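Local atomic coordinates of putative phytoene/squalene synthase YisP (PDB entry 3WE9), a protein that hydrolyses farnesyl diphosphate to farnesol and diphosphate, an activity on which biofilm formation by Bacillus subtilis depends. Residues L140-Q145 with P227-K232; D146-A151 with Q220-L225; Q183-T188 with T202-Y207. All blocks are in the same frame, centred on the assembly; numbering follows the deposited sequence.

Contact 1 (L140-Q145 with P227-K232); sequences LTRRKQ and PQYSQK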
loop_
_atom_site.group_PDB
_atom_site.type_symbol
_atom_site.label_atom_id
_atom_site.label_comp_id
_atom_site.label_asym_id
_atom_site.label_seq_id
_atom_site.Cartn_x
_atom_site.Cartn_y
_atom_site.Cartn_z
ATOM N N LEU A 140 -7.255 11.956 -5.344
ATOM C CA LEU A 140 -7.751 11.118 -6.430
ATOM C C LEU A 140 -9.079 11.605 -7.012
ATOM O O LEU A 140 -9.378 11.358 -8.181
ATOM C CB LEU A 140 -7.913 9.676 -5.934
ATOM C CG LEU A 140 -6.643 9.074 -5.327
ATOM C CD1 LEU A 140 -6.941 7.688 -4.731
ATOM C CD2 LEU A 140 -5.571 8.986 -6.404
ATOM N N THR A 141 -9.879 12.291 -6.207
ATOM C CA THR A 141 -11.160 12.769 -6.709
ATOM C C THR A 141 -11.668 14.009 -6.003
ATOM O O THR A 141 -11.627 14.102 -4.782
ATOM C CB THR A 141 -12.261 11.680 -6.615
ATOM O OG1 THR A 141 -13.468 12.180 -7.204
ATOM C CG2 THR A 141 -12.547 11.325 -5.166
ATOM N N ARG A 142 -12.163 14.950 -6.798
ATOM C CA ARG A 142 -12.695 16.203 -6.293
ATOM C C ARG A 142 -14.208 16.163 -6.069
ATOM O O ARG A 142 -14.725 16.869 -5.206
ATOM C CB ARG A 142 -12.353 17.344 -7.263
ATOM C CG ARG A 142 -12.652 17.046 -8.740
ATOM C CD ARG A 142 -12.743 18.353 -9.543
ATOM N NE ARG A 142 -12.821 18.152 -10.990
ATOM C CZ ARG A 142 -11.772 18.194 -11.808
ATOM N NH1 ARG A 142 -10.560 18.434 -11.323
ATOM N NH2 ARG A 142 -11.931 18.008 -13.111
ATOM N N ARG A 143 -14.916 15.334 -6.833
ATOM C CA ARG A 143 -16.372 15.257 -6.697
ATOM C C ARG A 143 -16.926 14.048 -5.934
ATOM O O ARG A 143 -17.169 14.128 -4.727
ATOM C CB ARG A 143 -17.029 15.336 -8.082
ATOM C CG ARG A 143 -16.757 16.646 -8.808
ATOM C CD ARG A 143 -17.502 16.754 -10.136
ATOM N NE ARG A 143 -17.208 18.024 -10.796
ATOM C CZ ARG A 143 -17.579 19.214 -10.331
ATOM N NH1 ARG A 143 -18.272 19.305 -9.201
ATOM N NH2 ARG A 143 -17.241 20.317 -10.985
ATOM N N LYS A 144 -17.129 12.939 -6.643
ATOM C CA LYS A 144 -17.687 11.716 -6.060
ATOM C C LYS A 144 -16.843 11.084 -4.953
ATOM O O LYS A 144 -16.542 9.886 -5.002
ATOM C CB LYS A 144 -17.908 10.671 -7.156
ATOM C CG LYS A 144 -18.607 11.202 -8.388
ATOM C CD LYS A 144 -18.907 10.097 -9.390
ATOM C CE LYS A 144 -19.343 10.696 -10.713
ATOM N NZ LYS A 144 -20.292 11.822 -10.487
ATOM N N GLN A 145 -16.474 11.868 -3.948
ATOM C CA GLN A 145 -15.666 11.338 -2.859
ATOM C C GLN A 145 -16.448 10.348 -1.997
ATOM O O GLN A 145 -15.918 9.312 -1.602
ATOM C CB GLN A 145 -15.119 12.484 -2.010
ATOM C CG GLN A 145 -14.263 13.447 -2.816
ATOM C CD GLN A 145 -13.476 14.414 -1.958
ATOM O OE1 GLN A 145 -12.881 15.367 -2.461
ATOM N NE2 GLN A 145 -13.461 14.169 -0.656
ATOM N N PRO A 227 -12.459 9.896 -11.503
ATOM C CA PRO A 227 -12.343 10.823 -12.633
ATOM C C PRO A 227 -11.259 10.318 -13.580
ATOM O O PRO A 227 -10.323 9.631 -13.149
ATOM C CB PRO A 227 -11.976 12.147 -11.960
ATOM C CG PRO A 227 -11.245 11.715 -10.719
ATOM C CD PRO A 227 -12.078 10.550 -10.238
ATOM N N GLN A 228 -11.379 10.642 -14.865
ATOM C CA GLN A 228 -10.393 10.189 -15.840
ATOM C C GLN A 228 -8.947 10.491 -15.449
ATOM O O GLN A 228 -8.061 9.670 -15.695
ATOM C CB GLN A 228 -10.678 10.790 -17.222
ATOM C CG GLN A 228 -11.988 10.325 -17.834
ATOM C CD GLN A 228 -11.963 8.864 -18.264
ATOM O OE1 GLN A 228 -13.003 8.206 -18.321
ATOM N NE2 GLN A 228 -10.778 8.357 -18.588
ATOM N N TYR A 229 -8.698 11.649 -14.840
ATOM C CA TYR A 229 -7.329 11.992 -14.475
ATOM C C TYR A 229 -6.681 11.059 -13.451
ATOM O O TYR A 229 -5.462 11.046 -13.333
ATOM C CB TYR A 229 -7.228 13.457 -14.005
ATOM C CG TYR A 229 -7.899 13.806 -12.684
ATOM C CD1 TYR A 229 -7.304 13.487 -11.459
ATOM C CD2 TYR A 229 -9.108 14.498 -12.665
ATOM C CE1 TYR A 229 -7.899 13.857 -10.247
ATOM C CE2 TYR A 229 -9.713 14.870 -11.466
ATOM C CZ TYR A 229 -9.111 14.551 -10.263
ATOM O OH TYR A 229 -9.725 14.923 -9.085
ATOM N N SER A 230 -7.473 10.274 -12.723
ATOM C CA SER A 230 -6.894 9.355 -11.735
ATOM C C SER A 230 -7.196 7.867 -11.974
ATOM O O SER A 230 -6.724 7.005 -11.225
ATOM C CB SER A 230 -7.324 9.756 -10.309
ATOM O OG SER A 230 -8.721 9.620 -10.107
ATOM N N GLN A 231 -7.961 7.562 -13.020
ATOM C CA GLN A 231 -8.311 6.173 -13.332
ATOM C C GLN A 231 -7.114 5.307 -13.700
ATOM O O GLN A 231 -7.009 4.162 -13.255
ATOM C CB GLN A 231 -9.323 6.104 -14.478
ATOM C CG GLN A 231 -10.728 6.484 -14.081
ATOM C CD GLN A 231 -11.752 6.100 -15.132
ATOM O OE1 GLN A 231 -12.941 6.370 -14.978
ATOM N NE2 GLN A 231 -11.296 5.459 -16.199
ATOM N N LYS A 232 -6.221 5.837 -14.528
ATOM C CA LYS A 232 -5.047 5.079 -14.925
ATOM C C LYS A 232 -4.180 4.767 -13.715
ATOM O O LYS A 232 -3.522 3.727 -13.665
ATOM C CB LYS A 232 -4.241 5.845 -15.975
ATOM C CG LYS A 232 -4.980 5.991 -17.297
ATOM C CD LYS A 232 -4.146 6.694 -18.353
ATOM C CE LYS A 232 -3.021 5.808 -18.862
ATOM N NZ LYS A 232 -2.401 6.412 -20.078
#
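At one end of the all-helical isoprenoid synthase fold of the squalene/phytoene synthase family, Leu140, Thr141 and Arg142 meet Pro227, Tyr229 and Ser230, joining the exit from helix 118-140 to the start of helix 228-250. The CB of Leu140 points away from the other segment, and the residue contributes its carbonyl. Ser230 OG donates a hydrogen bond of 2.7 Å to Leu140 O, arriving in the carbonyl plane on a lone pair with a C=O...OG angle of 139°. OG, held between the backbone N and the carbonyl carbon of Ser230 (chi1 65°), is placed to make this bond. The same oxygen is crowded by carbon: Pro227 CG lies 3.2 Å from Leu140 O, and the CE1 corner of the Tyr229 ring also borders it. Pro227 CG in addition sits over one face of that ring, near its rim.

The far end of Tyr229 meets the loop. Its OH comes within 3.5 Å of Thr141 CA and 3.6 Å of Arg142 CG, while CE2 lies over one face of the Arg142 guanidinium, 3.7 Å from NH1. Guanidinium and ring are inclined by 38°, so they overlap at a corner and do not stack flat. An alanine in place of Tyr229 would probably leave the Arg142 guanidinium without the ring at its face, free to turn, and open a gap beside Leu140 O and Pro227 CG. Beyond the two segments, Tyr229 and Ser230 touch Pro37 and Leu36, in the loop before helix 38-54. Thr141 also takes part: its side chain crosses Pro227 at about a right angle and places OG1 3.7 Å from Pro227 CD.

Contact 2 (D146-A151 with Q220-L225); sequences DQLKQA and QDALPL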
loop_
_atom_site.group_PDB
_atom_site.type_symbol
_atom_site.label_atom_id
_atom_site.label_comp_id
_atom_site.label_asym_id
_atom_site.label_seq_id
_atom_site.Cartn_x
_atom_site.Cartn_y
_atom_site.Cartn_z
ATOM N N ASP A 146 -17.709 10.665 -1.718
ATOM C CA ASP A 146 -18.559 9.789 -0.916
ATOM C C ASP A 146 -18.706 8.422 -1.575
ATOM O O ASP A 146 -18.691 7.389 -0.905
ATOM C CB ASP A 146 -19.945 10.419 -0.741
ATOM C CG ASP A 146 -20.078 11.194 0.556
ATOM O OD1 ASP A 146 -19.137 11.930 0.923
ATOM O OD2 ASP A 146 -21.138 11.072 1.206
ATOM N N GLN A 147 -18.849 8.427 -2.896
ATOM C CA GLN A 147 -19.011 7.198 -3.664
ATOM C C GLN A 147 -17.726 6.384 -3.851
ATOM O O GLN A 147 -17.789 5.189 -4.136
ATOM C CB GLN A 147 -19.578 7.521 -5.047
ATOM C CG GLN A 147 -20.988 8.082 -5.057
ATOM C CD GLN A 147 -21.454 8.413 -6.462
ATOM O OE1 GLN A 147 -21.417 7.564 -7.357
ATOM N NE2 GLN A 147 -21.892 9.651 -6.667
ATOM N N LEU A 148 -16.572 7.028 -3.693
ATOM C CA LEU A 148 -15.281 6.364 -3.887
ATOM C C LEU A 148 -14.464 6.112 -2.615
ATOM O O LEU A 148 -13.390 5.505 -2.673
ATOM C CB LEU A 148 -14.433 7.186 -4.865
ATOM C CG LEU A 148 -14.920 7.292 -6.314
ATOM C CD1 LEU A 148 -14.134 8.366 -7.042
ATOM C CD2 LEU A 148 -14.767 5.945 -7.001
ATOM N N LYS A 149 -14.962 6.583 -1.478
ATOM C CA LYS A 149 -14.269 6.418 -0.202
ATOM C C LYS A 149 -13.990 4.952 0.118
ATOM O O LYS A 149 -12.868 4.585 0.465
ATOM C CB LYS A 149 -15.102 7.043 0.918
ATOM C CG LYS A 149 -14.520 6.920 2.321
ATOM C CD LYS A 149 -15.530 7.454 3.335
ATOM C CE LYS A 149 -15.161 7.110 4.771
ATOM N NZ LYS A 149 -14.086 7.964 5.327
ATOM N N GLN A 150 -15.022 4.120 0.003
ATOM C CA GLN A 150 -14.902 2.691 0.277
ATOM C C GLN A 150 -13.844 2.054 -0.629
ATOM O O GLN A 150 -13.040 1.230 -0.180
ATOM C CB GLN A 150 -16.256 2.011 0.058
ATOM C CG GLN A 150 -16.282 0.527 0.365
ATOM C CD GLN A 150 -17.621 -0.104 0.028
ATOM O OE1 GLN A 150 -18.662 0.306 0.549
ATOM N NE2 GLN A 150 -17.602 -1.105 -0.847
ATOM N N ALA A 151 -13.842 2.449 -1.901
ATOM C CA ALA A 151 -12.891 1.914 -2.869
ATOM C C ALA A 151 -11.452 2.315 -2.554
ATOM O O ALA A 151 -10.529 1.520 -2.728
ATOM C CB ALA A 151 -13.262 2.373 -4.273
ATOM N N GLN A 220 -11.904 -2.458 -7.990
ATOM C CA GLN A 220 -12.014 -2.686 -9.427
ATOM C C GLN A 220 -13.429 -2.349 -9.887
ATOM O O GLN A 220 -13.619 -1.721 -10.930
ATOM C CB GLN A 220 -11.696 -4.150 -9.753
ATOM C CG GLN A 220 -11.802 -4.517 -11.228
ATOM C CD GLN A 220 -10.697 -3.905 -12.073
ATOM O OE1 GLN A 220 -9.515 -4.011 -11.742
ATOM N NE2 GLN A 220 -11.078 -3.269 -13.181
ATOM N N ASP A 221 -14.420 -2.758 -9.097
ATOM C CA ASP A 221 -15.816 -2.491 -9.438
ATOM C C ASP A 221 -16.135 -0.993 -9.451
ATOM O O ASP A 221 -17.020 -0.550 -10.184
ATOM C CB ASP A 221 -16.771 -3.180 -8.454
ATOM C CG ASP A 221 -16.681 -4.693 -8.498
ATOM O OD1 ASP A 221 -16.409 -5.260 -9.579
ATOM O OD2 ASP A 221 -16.905 -5.318 -7.439
ATOM N N ALA A 222 -15.421 -0.218 -8.638
ATOM C CA ALA A 222 -15.654 1.223 -8.562
ATOM C C ALA A 222 -14.715 2.032 -9.455
ATOM O O ALA A 222 -14.755 3.261 -9.454
ATOM C CB ALA A 222 -15.525 1.688 -7.115
ATOM N N LEU A 223 -13.880 1.335 -10.221
ATOM C CA LEU A 223 -12.919 1.979 -11.107
ATOM C C LEU A 223 -13.518 3.007 -12.078
ATOM O O LEU A 223 -12.954 4.088 -12.265
ATOM C CB LEU A 223 -12.144 0.915 -11.892
ATOM C CG LEU A 223 -11.052 1.412 -12.843
ATOM C CD1 LEU A 223 -10.030 2.238 -12.070
ATOM C CD2 LEU A 223 -10.384 0.225 -13.529
ATOM N N PRO A 224 -14.662 2.685 -12.712
ATOM C CA PRO A 224 -15.281 3.627 -13.653
ATOM C C PRO A 224 -15.769 4.932 -13.015
ATOM O O PRO A 224 -16.000 5.919 -13.715
ATOM C CB PRO A 224 -16.440 2.819 -14.249
ATOM C CG PRO A 224 -15.977 1.394 -14.113
ATOM C CD PRO A 224 -15.366 1.390 -12.738
ATOM N N LEU A 225 -15.929 4.931 -11.695
ATOM C CA LEU A 225 -16.399 6.114 -10.975
ATOM C C LEU A 225 -15.321 7.162 -10.717
ATOM O O LEU A 225 -15.634 8.321 -10.459
ATOM C CB LEU A 225 -17.017 5.719 -9.636
ATOM C CG LEU A 225 -18.256 4.828 -9.677
ATOM C CD1 LEU A 225 -18.701 4.545 -8.252
ATOM C CD2 LEU A 225 -19.368 5.508 -10.468
#
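The amide of Gln147 is the flat side-chain group that touches across this contact, and it does so lightly: OE1 lies 4.2 Å from Leu225 CD1, the two side chains crossing at about a right angle. No aromatic ring takes part; the other planar groups met are backbone carbonyls, both approached by methyls of Leu148. Leu148 CD2 comes within 3.6 Å of Ala222 O, and Leu148 CD1 within 3.7 Å of Leu225 O.

Leu148 makes the most contacts from helix 145-165. A chi1 of -66° sets its CG anti to the carbonyl carbon, and from there the two methyls reach the turn that follows helix 199-221. There CD2 presses on Leu225 CB at 3.5 Å, tighter than usual for two carbons, and lies near Ala222 CB as well. One turn further along the helix, Ala151 CB meets Ala222 CB at 3.7 Å, a methyl-to-methyl contact that lets the backbones come close. Leu148 also touches Phe226, just beyond the turn, whereas Leu223 packs on Val234 of helix 228-250.

No hydrogen bond crosses the interface. Ala222 O is engaged within its own turn, accepting from Leu225 N at 3.0 Å. The helix and the 3-10 turn are therefore held by van der Waals contact, mostly of methyl groups, without directional bonds between them.

Contact 3 (Q183-T188 with T202-Y207); sequences QQFGYT and TMTWEY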
loop_
_atom_site.group_PDB
_atom_site.type_symbol
_atom_site.label_atom_id
_atom_site.label_comp_id
_atom_site.label_asym_id
_atom_site.label_seq_id
_atom_site.Cartn_x
_atom_site.Cartn_y
_atom_site.Cartn_z
ATOM N N GLN A 183 -3.589 -22.422 12.482
ATOM C CA GLN A 183 -4.191 -23.579 13.143
ATOM C C GLN A 183 -5.217 -24.290 12.272
ATOM O O GLN A 183 -5.349 -25.508 12.332
ATOM C CB GLN A 183 -4.844 -23.153 14.464
ATOM C CG GLN A 183 -5.424 -24.317 15.272
ATOM C CD GLN A 183 -5.968 -23.885 16.629
ATOM O OE1 GLN A 183 -6.857 -23.037 16.717
ATOM N NE2 GLN A 183 -5.430 -24.472 17.694
ATOM N N GLN A 184 -5.946 -23.514 11.478
ATOM C CA GLN A 184 -6.959 -24.035 10.567
ATOM C C GLN A 184 -6.363 -25.076 9.627
ATOM O O GLN A 184 -6.981 -26.102 9.344
ATOM C CB GLN A 184 -7.509 -22.905 9.684
ATOM C CG GLN A 184 -8.713 -22.148 10.193
ATOM C CD GLN A 184 -8.963 -20.869 9.405
ATOM O OE1 GLN A 184 -8.751 -20.811 8.190
ATOM N NE2 GLN A 184 -9.418 -19.836 10.096
ATOM N N PHE A 185 -5.162 -24.782 9.133
ATOM C CA PHE A 185 -4.487 -25.635 8.167
ATOM C C PHE A 185 -3.349 -26.502 8.702
ATOM O O PHE A 185 -2.711 -27.220 7.938
ATOM C CB PHE A 185 -3.992 -24.754 7.009
ATOM C CG PHE A 185 -5.081 -23.918 6.388
ATOM C CD1 PHE A 185 -6.187 -24.528 5.790
ATOM C CD2 PHE A 185 -5.029 -22.527 6.447
ATOM C CE1 PHE A 185 -7.232 -23.758 5.262
ATOM C CE2 PHE A 185 -6.066 -21.745 5.925
ATOM C CZ PHE A 185 -7.172 -22.365 5.330
ATOM N N GLY A 186 -3.100 -26.439 10.005
ATOM C CA GLY A 186 -2.046 -27.248 10.591
ATOM C C GLY A 186 -0.625 -26.744 10.391
ATOM O O GLY A 186 0.317 -27.538 10.404
ATOM N N TYR A 187 -0.459 -25.437 10.196
ATOM C CA TYR A 187 0.871 -24.863 10.026
ATOM C C TYR A 187 1.357 -24.525 11.428
ATOM O O TYR A 187 0.739 -23.726 12.136
ATOM C CB TYR A 187 0.817 -23.597 9.159
ATOM C CG TYR A 187 2.186 -23.109 8.728
ATOM C CD1 TYR A 187 3.048 -23.941 8.009
ATOM C CD2 TYR A 187 2.625 -21.822 9.044
ATOM C CE1 TYR A 187 4.313 -23.502 7.619
ATOM C CE2 TYR A 187 3.890 -21.374 8.658
ATOM C CZ TYR A 187 4.729 -22.225 7.947
ATOM O OH TYR A 187 5.987 -21.798 7.577
ATOM N N THR A 188 2.477 -25.119 11.823
ATOM C CA THR A 188 3.009 -24.930 13.172
ATOM C C THR A 188 3.944 -23.754 13.409
ATOM O O THR A 188 4.555 -23.235 12.484
ATOM C CB THR A 188 3.752 -26.196 13.613
ATOM O OG1 THR A 188 4.920 -26.359 12.794
ATOM C CG2 THR A 188 2.863 -27.413 13.438
ATOM N N THR A 202 1.075 -22.780 2.273
ATOM C CA THR A 202 0.457 -22.200 1.089
ATOM C C THR A 202 -1.046 -22.017 1.291
ATOM O O THR A 202 -1.628 -21.057 0.786
ATOM C CB THR A 202 0.743 -23.046 -0.184
ATOM O OG1 THR A 202 0.283 -24.387 0.007
ATOM C CG2 THR A 202 2.241 -23.061 -0.478
ATOM N N MET A 203 -1.675 -22.930 2.026
ATOM C CA MET A 203 -3.103 -22.802 2.312
ATOM C C MET A 203 -3.342 -21.582 3.201
ATOM O O MET A 203 -4.314 -20.851 3.020
ATOM C CB MET A 203 -3.633 -24.059 3.004
ATOM C CG MET A 203 -3.771 -25.237 2.058
ATOM S SD MET A 203 -4.362 -26.700 2.905
ATOM C CE MET A 203 -6.143 -26.443 2.813
ATOM N N THR A 204 -2.441 -21.372 4.159
ATOM C CA THR A 204 -2.521 -20.235 5.068
ATOM C C THR A 204 -2.351 -18.949 4.259
ATOM O O THR A 204 -3.133 -18.004 4.384
ATOM C CB THR A 204 -1.405 -20.305 6.135
ATOM O OG1 THR A 204 -1.606 -21.466 6.955
ATOM C CG2 THR A 204 -1.410 -19.039 7.014
ATOM N N TRP A 205 -1.329 -18.934 3.411
ATOM C CA TRP A 205 -1.034 -17.777 2.576
ATOM C C TRP A 205 -2.189 -17.465 1.624
ATOM O O TRP A 205 -2.592 -16.316 1.495
ATOM C CB TRP A 205 0.245 -18.040 1.772
ATOM C CG TRP A 205 0.786 -16.850 1.056
ATOM C CD1 TRP A 205 1.751 -15.990 1.504
ATOM C CD2 TRP A 205 0.430 -16.405 -0.261
ATOM N NE1 TRP A 205 2.025 -15.041 0.545
ATOM C CE2 TRP A 205 1.228 -15.269 -0.546
ATOM C CE3 TRP A 205 -0.482 -16.853 -1.224
ATOM C CZ2 TRP A 205 1.142 -14.578 -1.764
ATOM C CZ3 TRP A 205 -0.568 -16.162 -2.443
ATOM C CH2 TRP A 205 0.241 -15.037 -2.696
ATOM N N GLU A 206 -2.711 -18.491 0.955
ATOM C CA GLU A 206 -3.809 -18.298 0.012
ATOM C C GLU A 206 -5.098 -17.844 0.704
ATOM O O GLU A 206 -5.892 -17.098 0.133
ATOM C CB GLU A 206 -4.058 -19.585 -0.785
ATOM C CG GLU A 206 -2.943 -19.942 -1.790
ATOM C CD GLU A 206 -2.797 -18.922 -2.921
ATOM O OE1 GLU A 206 -3.691 -18.065 -3.076
ATOM O OE2 GLU A 206 -1.789 -18.980 -3.666
ATOM N N TYR A 207 -5.297 -18.283 1.940
ATOM C CA TYR A 207 -6.493 -17.896 2.684
ATOM C C TYR A 207 -6.480 -16.383 2.905
ATOM O O TYR A 207 -7.515 -15.723 2.792
ATOM C CB TYR A 207 -6.547 -18.626 4.029
ATOM C CG TYR A 207 -7.893 -18.544 4.724
ATOM C CD1 TYR A 207 -8.967 -19.327 4.300
ATOM C CD2 TYR A 207 -8.086 -17.694 5.811
ATOM C CE1 TYR A 207 -10.205 -19.269 4.946
ATOM C CE2 TYR A 207 -9.319 -17.624 6.465
ATOM C CZ TYR A 207 -10.372 -18.417 6.029
ATOM O OH TYR A 207 -11.581 -18.371 6.685
HETATM O O HOH W 1 -10.490 -17.360 9.824
#
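Aromatic contacts centre on Phe185, in the last turn of helix 179-185, which directs its edge toward the face of Tyr207 in an offset edge-to-face pair. The ring centroids are 5.6 Å apart and the planes 64° from each other. The CZ corner of Phe185 makes the approach, close to Tyr207 CD1.

CH-pi and sulfur contacts come from Met203. Its CB stands over a face of the Phe185 ring, 3.9 Å from the centroid and 20° off the normal, while Gln184 CB covers the centre of the opposite face, so the ring is sandwiched. The Met203 chain bends at chi3, which brings CE to 3.5 Å from Phe185 CD1; SD, 5.0 Å from the Phe185 centroid, makes an oblique Met-aromatic contact.

Polar atoms also border the rings. Gln184 OE1 lies over one face of Tyr207, 3.6 Å from CZ, with the amide turned steeply against the ring. From the other end of that amide, NE2 donates to a water at 2.7 Å, which has a weak contact with Tyr207 OH. Thr204 OG1 lies at the edge of the Phe185 ring, 3.6 Å from CD2, and close to Tyr187 CB; its hydrogen bond goes to Ala200 O, within its own helix.

The backbone shapes this surface too. Gly186, with positive phi, is the C-prime residue of a Schellman motif in which Tyr187 N bonds to Met182 O, ending the helix; just after it, Tyr187 CB points toward the other segment.

Helix 179-185 is thus packed on helix 199-221, with Val181 touching Thr204 and Tyr207 as well. Tyr187 OH bonds to Thr196 O in the connection between them, and Trp205 and Glu206 of the longer helix turn instead toward helix 228-250.

Overall arrangement
Contacts 1 and 2 are neighbours, with centres 9 Å apart, and meet directly where Thr141 CB packs on Leu148. Contact 3 is on helix 199-221, as is part of contact 2, but its centre is 32 Å from that of contact 2, and it lies across the chain's centre from contact 1. All three are partly buried and peripheral, none a true core. Their chemistry differs: contact 1 combines a hydrogen bond to a carbonyl with a tyrosine ring whose rim meets a guanidinium face, contact 2 has no hydrogen bond and rests mainly on methyl packing, and contact 3 buries the most surface through an aromatic and methionine cluster. Along the chain, 3 is nested within 2, and 2 within 1.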